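L-lysine 6-monooxygenase (PDB 5CQF) probably uses FAD and NADPH to hydroxylate the side-chain amine of L-lysine, a step of siderophore biosynthesis. Local coordinates at residues R75-P80 with Q410-M415; P184-T189 with D344-G349; G48-A53 with T133-I138. All coordinates share one frame; numbering follows the deposited sequence.

Contact 1: residues R75-P80 with Q410-M415; sequences RDLVTP and QSFSLM
S413, in the first turn of helix 412-428, sits in a bracket made by R75 and P80. Its CB meets R75 CB at 3.6 Å and P80 CG at 3.8 Å. Its hydroxyl is placed between its own backbone N and carbonyl carbon (chi1 52°), and R75 NE donates to OG in a weak, bent bond of 3.2 Å and 127°. Two waters tie the same residues further: water 1 takes a hydrogen bond from R75 NH2 and is bonded to S413 OG at 2.7 Å, while water 2 donates to R75 O and accepts from S413 N. Beside this polar patch L77 lays CD2 over one face of the F412 ring, toward its rim, 4.1 Å from F412 CG, and also reaches the selenium of M415, a selenomethionine.

S411 is the N-cap residue, and its carbonyl accepts from M415 N; the contact packs a loop against the start of helix 412-428, probably in the FAD-binding part of this flavoprotein. M415 and L77 both rest on A27 of helix 23-37, which follows a glycine-rich turn consistent with a Rossmann-type dinucleotide site.

Farther out, D76 shapes the loop. Its OD1 accepts from V78 N, an Asx turn, at 2.8 Å from above the carboxylate plane, and from T79 N on its syn lone pair; OD2 takes the T79 hydroxyl. N251 holds R75 NH1, W114 meets the F412 ring nearly perpendicularly, and F100 of the second subunit packs on R75.

Contact 2: residues P184-T189 with D344-G349; sequences PTLFHT and DAVVLG
L186 and V346 stand side by side on one face of a parallel strand pair, pointing the same way. With CG anti to its backbone N (chi1 -176°), L186 sets that atom 3.8 Å from V346 CB. Its CD1 comes equally near, so CG and CD1 lie against the CB-CG1 side of the valine. The other methyl, CD2, is turned toward L348 and meets CD1 there at 3.9 Å, the two side chains crossing obliquely. The reverse face carries F187 and V347. F187 has CG between its own N and carbonyl carbon (chi1 45°); the ring comes back over the partner strand, CE1 lying 3.8 Å from V347 CG2 and one face turned to V346 O. V347 splits its two methyls between neighbours: CG2 meets the phenyl ring, CG1 meets T189 CG2 at 3.7 Å. That threonine methyl also fits over G349 CA, just past the end of strand 345-348, where there is no side chain.

Strand 186-188 is one of the two outermost strands, within this chain, of a five-stranded parallel sheet, consistent with the second, NADP-binding Rossmann-type domain of this family; strand 345-348 lies between it and strand 206-210. On the F187 side, F192 and W207 add to the hydrophobic cluster. At the end of the strand H188 brings CD2 near L348 O, while its ring nitrogens are bonded to S190 and G351.

The backbone bonds run V346 N to T185 O, F187 N to V346 O, L348 N to F187 O at 2.7 Å, and T189 N to L348 O. These four pair the strands on one side of strand 345-348, while A345 and V347 turn their main chain to strand 206-210; the side chains that meet across the pair are mostly apolar.

Contact 3: residues G48-A53 with T133-I138; sequences GYLEAA and TPVTEI
A short strand-end contact, partly buried, joins the loop after strand 47-50 to the chain leading from strand 129-130 into strand 137-142, with L50 and V135 at its inner side and A52 and P134 at its outer side. Strand 47-50 belongs to the five-stranded parallel sheet of a Rossmann-type fold, probably the FAD-binding one, and segment 133-138 leads out of that sheet into a three-stranded antiparallel sheet.

The backbone tie is a single bond: T133 N donates to E51 O at 3.0 Å and 165°, nearly straight at the hydrogen. Deeper in, L50 and V135 cross at about a right angle; V135 CG2, anti to its own carbonyl carbon, is the methyl that meets L50 CD2. V152 of strand 147-154 touches both side chains, which links the two sheets. Water 3 gives weak hydrogen bonds to L50 O and T133 O, bridging the two segments beside the direct bond.

The E51 side chain leaves the backbone away from segment 133-138. OE1 accepts from F21 N, in the glycine-rich turn after strand 16-19, and OE2 from A53 N, met 45° out of the carboxylate plane. At the solvent side A52 CB rests against the proline, 3.8 Å from P134 CA and 3.9 Å from P134 CB.

Contacts 1 and 2 are buried, contact 3 only partly, with A52 exposed. Contacts 1 and 3 belong to the same probable FAD-binding part: one packs on the helix that follows its first strand, the other lies at the ends of its strands, and their segments alternate along the chain. Contact 2 is in the other parallel sheet, its centre about 31 Å from that of contact 1, on opposite sides of the chain's centre. Its regular strand pairing contrasts with the single backbone bond of contact 3 and with contact 1, where waters and a serine hydroxyl do the polar work and a second subunit lies close by.

Contact 1: residues R75-P80 with Q410-M415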
loop_
_atom_site.group_PDB
_atom_site.type_symbol
_atom_site.label_atom_id
_atom_site.label_comp_id
_atom_site.label_asym_id
_atom_site.label_seq_id
_atom_site.Cartn_x
_atom_site.Cartn_y
_atom_site.Cartn_z
ATOM N N ARG A 75 6.728 9.743 -16.364
ATOM C CA ARG A 75 5.747 9.993 -17.394
ATOM C C ARG A 75 5.323 11.457 -17.293
ATOM O O ARG A 75 4.159 11.776 -16.984
ATOM C CB ARG A 75 4.603 9.003 -17.252
ATOM C CG ARG A 75 5.163 7.586 -17.394
ATOM C CD ARG A 75 4.135 6.447 -17.398
ATOM N NE ARG A 75 3.084 6.715 -18.347
ATOM C CZ ARG A 75 1.781 6.535 -18.117
ATOM N NH1 ARG A 75 1.351 6.069 -16.940
ATOM N NH2 ARG A 75 0.917 6.846 -19.084
ATOM N N ASP A 76 6.314 12.312 -17.573
ATOM C CA ASP A 76 6.243 13.761 -17.519
ATOM C C ASP A 76 6.180 14.297 -18.945
ATOM O O ASP A 76 5.893 13.524 -19.864
ATOM C CB ASP A 76 7.446 14.331 -16.722
ATOM C CG ASP A 76 8.823 14.078 -17.373
ATOM O OD1 ASP A 76 8.939 13.910 -18.587
ATOM O OD2 ASP A 76 9.829 14.040 -16.636
ATOM N N LEU A 77 6.458 15.598 -19.147
ATOM C CA LEU A 77 6.296 16.226 -20.470
ATOM C C LEU A 77 7.410 15.961 -21.434
ATOM O O LEU A 77 7.277 16.354 -22.600
ATOM C CB LEU A 77 6.142 17.749 -20.367
ATOM C CG LEU A 77 4.789 18.223 -19.881
ATOM C CD1 LEU A 77 4.863 19.702 -19.567
ATOM C CD2 LEU A 77 3.658 17.938 -20.878
ATOM N N VAL A 78 8.515 15.355 -20.985
ATOM C CA VAL A 78 9.690 15.170 -21.892
ATOM C C VAL A 78 10.400 13.855 -21.843
ATOM O O VAL A 78 10.901 13.402 -22.858
ATOM C CB VAL A 78 10.765 16.260 -21.681
ATOM C CG1 VAL A 78 10.160 17.609 -21.962
ATOM C CG2 VAL A 78 11.342 16.232 -20.265
ATOM N N THR A 79 10.458 13.260 -20.661
ATOM C CA THR A 79 11.312 12.113 -20.379
ATOM C C THR A 79 11.022 10.914 -21.274
ATOM O O THR A 79 11.955 10.243 -21.671
ATOM C CB THR A 79 11.194 11.734 -18.892
ATOM O OG1 THR A 79 11.759 12.760 -18.083
ATOM C CG2 THR A 79 11.854 10.388 -18.569
ATOM N N PRO A 80 9.731 10.603 -21.577
ATOM C CA PRO A 80 9.525 9.383 -22.390
ATOM C C PRO A 80 10.071 9.529 -23.781
ATOM O O PRO A 80 10.376 8.531 -24.424
ATOM C CB PRO A 80 7.992 9.184 -22.402
ATOM C CG PRO A 80 7.473 9.994 -21.284
ATOM C CD PRO A 80 8.454 11.149 -21.092
ATOM N N GLN A 410 -5.425 14.166 -20.859
ATOM C CA GLN A 410 -4.328 15.083 -20.565
ATOM C C GLN A 410 -3.097 14.331 -20.029
ATOM O O GLN A 410 -2.427 14.838 -19.147
ATOM C CB GLN A 410 -4.773 16.203 -19.604
ATOM C CG GLN A 410 -5.803 17.168 -20.181
ATOM C CD GLN A 410 -5.302 17.892 -21.430
ATOM O OE1 GLN A 410 -4.429 18.767 -21.360
ATOM N NE2 GLN A 410 -5.846 17.514 -22.588
ATOM N N SER A 411 -2.794 13.143 -20.577
ATOM C CA SER A 411 -1.613 12.350 -20.181
ATOM C C SER A 411 -0.328 13.043 -20.632
ATOM O O SER A 411 -0.095 13.281 -21.815
ATOM C CB SER A 411 -1.665 10.947 -20.790
ATOM O OG SER A 411 -0.529 10.175 -20.426
ATOM N N PHE A 412 0.511 13.368 -19.668
ATOM C CA PHE A 412 1.722 14.099 -19.977
ATOM C C PHE A 412 2.648 13.250 -20.826
ATOM O O PHE A 412 3.231 13.742 -21.785
ATOM C CB PHE A 412 2.415 14.515 -18.711
ATOM C CG PHE A 412 1.806 15.697 -18.046
ATOM C CD1 PHE A 412 0.564 16.186 -18.417
ATOM C CD2 PHE A 412 2.493 16.327 -17.011
ATOM C CE1 PHE A 412 0.030 17.293 -17.802
ATOM C CE2 PHE A 412 1.961 17.443 -16.383
ATOM C CZ PHE A 412 0.721 17.924 -16.781
ATOM N N SER A 413 2.766 11.975 -20.503
ATOM C CA SER A 413 3.644 11.129 -21.274
ATOM C C SER A 413 3.220 11.013 -22.737
ATOM O O SER A 413 4.078 11.019 -23.636
ATOM C CB SER A 413 3.777 9.754 -20.637
ATOM O OG SER A 413 2.518 9.156 -20.358
ATOM N N LEU A 414 1.916 10.937 -22.997
ATOM C CA LEU A 414 1.436 10.821 -24.371
ATOM C C LEU A 414 1.811 12.067 -25.158
ATOM O O LEU A 414 2.229 11.957 -26.305
ATOM C CB LEU A 414 -0.084 10.603 -24.411
ATOM C CG LEU A 414 -0.521 9.243 -23.844
ATOM C CD1 LEU A 414 -2.047 9.066 -23.945
ATOM C CD2 LEU A 414 0.196 8.056 -24.491
HETATM N N MSE A 415 1.696 13.230 -24.510
HETATM C CA MSE A 415 2.063 14.496 -25.111
HETATM C C MSE A 415 3.494 14.518 -25.483
HETATM O O MSE A 415 3.852 15.048 -26.533
HETATM C CB MSE A 415 1.814 15.666 -24.189
HETATM C CG MSE A 415 0.342 15.977 -24.283
HETATM SE SE MSE A 415 -0.129 16.863 -22.617
HETATM C CE MSE A 415 -2.035 16.816 -23.169
HETATM O O HOH W 1 2.192 6.795 -21.704
HETATM O O HOH W 2 1.877 10.696 -17.990
#

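Contact 2: residues P184-T189 with D344-G349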
loop_
_atom_site.group_PDB
_atom_site.type_symbol
_atom_site.label_atom_id
_atom_site.label_comp_id
_atom_site.label_asym_id
_atom_site.label_seq_id
_atom_site.Cartn_x
_atom_site.Cartn_y
_atom_site.Cartn_z
ATOM N N PRO A 184 -24.941 30.382 -13.272
ATOM C CA PRO A 184 -24.259 30.264 -11.984
ATOM C C PRO A 184 -24.640 29.033 -11.152
ATOM O O PRO A 184 -23.845 28.610 -10.329
ATOM C CB PRO A 184 -24.674 31.547 -11.239
ATOM C CG PRO A 184 -25.051 32.511 -12.303
ATOM C CD PRO A 184 -25.565 31.701 -13.457
ATOM N N THR A 185 -25.852 28.505 -11.337
ATOM C CA THR A 185 -26.329 27.363 -10.572
ATOM C C THR A 185 -26.465 26.066 -11.386
ATOM O O THR A 185 -26.868 25.045 -10.847
ATOM C CB THR A 185 -27.689 27.641 -9.880
ATOM O OG1 THR A 185 -28.669 27.982 -10.854
ATOM C CG2 THR A 185 -27.578 28.751 -8.845
ATOM N N LEU A 186 -26.139 26.093 -12.668
ATOM C CA LEU A 186 -26.061 24.868 -13.438
ATOM C C LEU A 186 -24.904 25.026 -14.396
ATOM O O LEU A 186 -24.931 25.913 -15.262
ATOM C CB LEU A 186 -27.382 24.617 -14.166
ATOM C CG LEU A 186 -27.453 23.292 -14.933
ATOM C CD1 LEU A 186 -28.883 22.766 -15.039
ATOM C CD2 LEU A 186 -26.831 23.434 -16.312
ATOM N N PHE A 187 -23.864 24.212 -14.236
ATOM C CA PHE A 187 -22.650 24.413 -15.044
ATOM C C PHE A 187 -21.895 23.151 -15.332
ATOM O O PHE A 187 -22.120 22.127 -14.691
ATOM C CB PHE A 187 -21.708 25.419 -14.372
ATOM C CG PHE A 187 -21.524 25.190 -12.899
ATOM C CD1 PHE A 187 -20.494 24.406 -12.438
ATOM C CD2 PHE A 187 -22.362 25.784 -11.992
ATOM C CE1 PHE A 187 -20.305 24.211 -11.089
ATOM C CE2 PHE A 187 -22.188 25.601 -10.631
ATOM C CZ PHE A 187 -21.170 24.798 -10.179
ATOM N N HIS A 188 -20.976 23.253 -16.290
ATOM C CA HIS A 188 -20.129 22.123 -16.677
ATOM C C HIS A 188 -18.944 22.054 -15.745
ATOM O O HIS A 188 -18.539 23.080 -15.174
ATOM C CB HIS A 188 -19.625 22.338 -18.105
ATOM C CG HIS A 188 -18.978 21.142 -18.721
ATOM N ND1 HIS A 188 -17.615 21.015 -18.838
ATOM C CD2 HIS A 188 -19.505 20.030 -19.280
ATOM C CE1 HIS A 188 -17.324 19.875 -19.432
ATOM N NE2 HIS A 188 -18.455 19.256 -19.711
ATOM N N THR A 189 -18.363 20.865 -15.618
ATOM C CA THR A 189 -17.204 20.668 -14.755
ATOM C C THR A 189 -16.009 21.520 -15.134
ATOM O O THR A 189 -15.184 21.803 -14.284
ATOM C CB THR A 189 -16.738 19.190 -14.695
ATOM O OG1 THR A 189 -16.565 18.663 -16.018
ATOM C CG2 THR A 189 -17.746 18.353 -13.996
ATOM N N ASP A 344 -30.735 22.592 -5.523
ATOM C CA ASP A 344 -30.415 24.011 -5.654
ATOM C C ASP A 344 -29.447 24.250 -6.797
ATOM O O ASP A 344 -29.438 25.313 -7.368
ATOM C CB ASP A 344 -29.809 24.531 -4.360
ATOM C CG ASP A 344 -30.754 24.394 -3.174
ATOM O OD1 ASP A 344 -31.902 24.905 -3.266
ATOM O OD2 ASP A 344 -30.371 23.756 -2.162
ATOM N N ALA A 345 -28.605 23.271 -7.123
ATOM C CA ALA A 345 -27.656 23.428 -8.220
ATOM C C ALA A 345 -27.273 22.112 -8.839
ATOM O O ALA A 345 -27.371 21.076 -8.205
ATOM C CB ALA A 345 -26.413 24.148 -7.752
ATOM N N VAL A 346 -26.799 22.193 -10.080
ATOM C CA VAL A 346 -26.512 21.059 -10.902
ATOM C C VAL A 346 -25.136 21.250 -11.509
ATOM O O VAL A 346 -24.789 22.385 -11.891
ATOM C CB VAL A 346 -27.556 20.949 -12.005
ATOM C CG1 VAL A 346 -27.179 19.896 -13.029
ATOM C CG2 VAL A 346 -28.909 20.630 -11.394
ATOM N N VAL A 347 -24.342 20.158 -11.528
ATOM C CA VAL A 347 -23.007 20.118 -12.159
ATOM C C VAL A 347 -23.004 19.063 -13.266
ATOM O O VAL A 347 -23.370 17.919 -13.031
ATOM C CB VAL A 347 -21.888 19.749 -11.172
ATOM C CG1 VAL A 347 -20.566 19.585 -11.890
ATOM C CG2 VAL A 347 -21.714 20.788 -10.092
ATOM N N LEU A 348 -22.589 19.439 -14.470
ATOM C CA LEU A 348 -22.608 18.519 -15.589
ATOM C C LEU A 348 -21.240 17.960 -15.775
ATOM O O LEU A 348 -20.375 18.634 -16.291
ATOM C CB LEU A 348 -23.070 19.203 -16.865
ATOM C CG LEU A 348 -24.403 19.944 -16.762
ATOM C CD1 LEU A 348 -24.670 20.686 -18.055
ATOM C CD2 LEU A 348 -25.557 19.013 -16.468
ATOM N N GLY A 349 -21.035 16.715 -15.351
ATOM C CA GLY A 349 -19.774 16.023 -15.617
ATOM C C GLY A 349 -19.955 15.208 -16.875
ATOM O O GLY A 349 -19.725 14.012 -16.891
#

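Contact 3: residues G48-A53 with T133-I138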
loop_
_atom_site.group_PDB
_atom_site.type_symbol
_atom_site.label_atom_id
_atom_site.label_comp_id
_atom_site.label_asym_id
_atom_site.label_seq_id
_atom_site.Cartn_x
_atom_site.Cartn_y
_atom_site.Cartn_z
ATOM N N GLY A 48 5.725 29.691 -33.804
ATOM C CA GLY A 48 5.097 30.617 -32.851
ATOM C C GLY A 48 3.907 29.953 -32.182
ATOM O O GLY A 48 3.273 29.076 -32.771
ATOM N N TYR A 49 3.585 30.345 -30.955
ATOM C CA TYR A 49 2.446 29.726 -30.276
ATOM C C TYR A 49 1.414 30.776 -29.883
ATOM O O TYR A 49 1.766 31.843 -29.389
ATOM C CB TYR A 49 2.900 28.934 -29.036
ATOM C CG TYR A 49 3.969 27.907 -29.308
ATOM C CD1 TYR A 49 5.296 28.278 -29.420
ATOM C CD2 TYR A 49 3.653 26.557 -29.430
ATOM C CE1 TYR A 49 6.289 27.340 -29.660
ATOM C CE2 TYR A 49 4.633 25.615 -29.680
ATOM C CZ TYR A 49 5.955 26.012 -29.786
ATOM O OH TYR A 49 6.945 25.092 -30.043
ATOM N N LEU A 50 0.142 30.458 -30.091
ATOM C CA LEU A 50 -0.929 31.387 -29.798
ATOM C C LEU A 50 -1.795 30.739 -28.762
ATOM O O LEU A 50 -2.398 29.708 -29.056
ATOM C CB LEU A 50 -1.776 31.603 -31.047
ATOM C CG LEU A 50 -1.355 32.555 -32.175
ATOM C CD1 LEU A 50 0.134 32.864 -32.261
ATOM C CD2 LEU A 50 -1.818 31.938 -33.478
ATOM N N GLU A 51 -1.874 31.327 -27.572
ATOM C CA GLU A 51 -2.719 30.787 -26.509
ATOM C C GLU A 51 -3.778 31.795 -26.129
ATOM O O GLU A 51 -3.468 32.940 -25.830
ATOM C CB GLU A 51 -1.865 30.412 -25.287
ATOM C CG GLU A 51 -2.604 30.072 -23.984
ATOM C CD GLU A 51 -3.743 29.057 -24.127
ATOM O OE1 GLU A 51 -3.675 28.108 -24.950
ATOM O OE2 GLU A 51 -4.732 29.208 -23.386
ATOM N N ALA A 52 -5.027 31.352 -26.102
ATOM C CA ALA A 52 -6.157 32.242 -25.850
ATOM C C ALA A 52 -6.189 32.782 -24.425
ATOM O O ALA A 52 -6.525 33.932 -24.213
ATOM C CB ALA A 52 -7.457 31.523 -26.161
ATOM N N ALA A 53 -5.846 31.935 -23.465
ATOM C CA ALA A 53 -5.898 32.267 -22.045
ATOM C C ALA A 53 -4.626 32.966 -21.577
ATOM O O ALA A 53 -3.629 32.975 -22.291
ATOM C CB ALA A 53 -6.106 30.996 -21.232
ATOM N N THR A 133 -4.359 35.714 -26.691
ATOM C CA THR A 133 -4.323 35.869 -28.126
ATOM C C THR A 133 -5.142 34.729 -28.754
ATOM O O THR A 133 -4.576 33.749 -29.248
ATOM C CB THR A 133 -2.858 35.858 -28.602
ATOM O OG1 THR A 133 -2.109 36.813 -27.842
ATOM C CG2 THR A 133 -2.745 36.190 -30.071
ATOM N N PRO A 134 -6.489 34.849 -28.712
ATOM C CA PRO A 134 -7.371 33.804 -29.261
ATOM C C PRO A 134 -7.375 33.756 -30.785
ATOM O O PRO A 134 -7.208 34.783 -31.428
ATOM C CB PRO A 134 -8.758 34.201 -28.736
ATOM C CG PRO A 134 -8.656 35.672 -28.475
ATOM C CD PRO A 134 -7.254 35.897 -28.003
ATOM N N VAL A 135 -7.546 32.575 -31.364
ATOM C CA VAL A 135 -7.718 32.496 -32.793
ATOM C C VAL A 135 -9.219 32.557 -33.005
ATOM O O VAL A 135 -9.963 31.807 -32.385
ATOM C CB VAL A 135 -7.110 31.230 -33.388
ATOM C CG1 VAL A 135 -7.255 31.229 -34.903
ATOM C CG2 VAL A 135 -5.656 31.163 -33.012
ATOM N N THR A 136 -9.649 33.510 -33.817
ATOM C CA THR A 136 -11.052 33.700 -34.101
ATOM C C THR A 136 -11.400 33.007 -35.411
ATOM O O THR A 136 -12.483 32.424 -35.539
ATOM C CB THR A 136 -11.389 35.194 -34.201
ATOM O OG1 THR A 136 -10.590 35.804 -35.224
ATOM C CG2 THR A 136 -11.120 35.880 -32.873
ATOM N N GLU A 137 -10.481 33.065 -36.377
ATOM C CA GLU A 137 -10.676 32.385 -37.664
ATOM C C GLU A 137 -9.341 31.999 -38.314
ATOM O O GLU A 137 -8.301 32.571 -37.994
ATOM C CB GLU A 137 -11.511 33.274 -38.611
ATOM C CG GLU A 137 -11.289 34.766 -38.379
ATOM C CD GLU A 137 -12.037 35.659 -39.344
ATOM O OE1 GLU A 137 -11.430 36.649 -39.816
ATOM O OE2 GLU A 137 -13.224 35.377 -39.619
ATOM N N ILE A 138 -9.389 31.006 -39.199
ATOM C CA ILE A 138 -8.253 30.635 -40.047
ATOM C C ILE A 138 -8.683 30.679 -41.527
ATOM O O ILE A 138 -9.478 29.838 -41.966
ATOM C CB ILE A 138 -7.722 29.219 -39.720
ATOM C CG1 ILE A 138 -7.343 29.102 -38.238
ATOM C CG2 ILE A 138 -6.522 28.875 -40.597
ATOM C CD1 ILE A 138 -6.691 27.787 -37.845
HETATM O O HOH W 3 -5.709 30.544 -29.020
#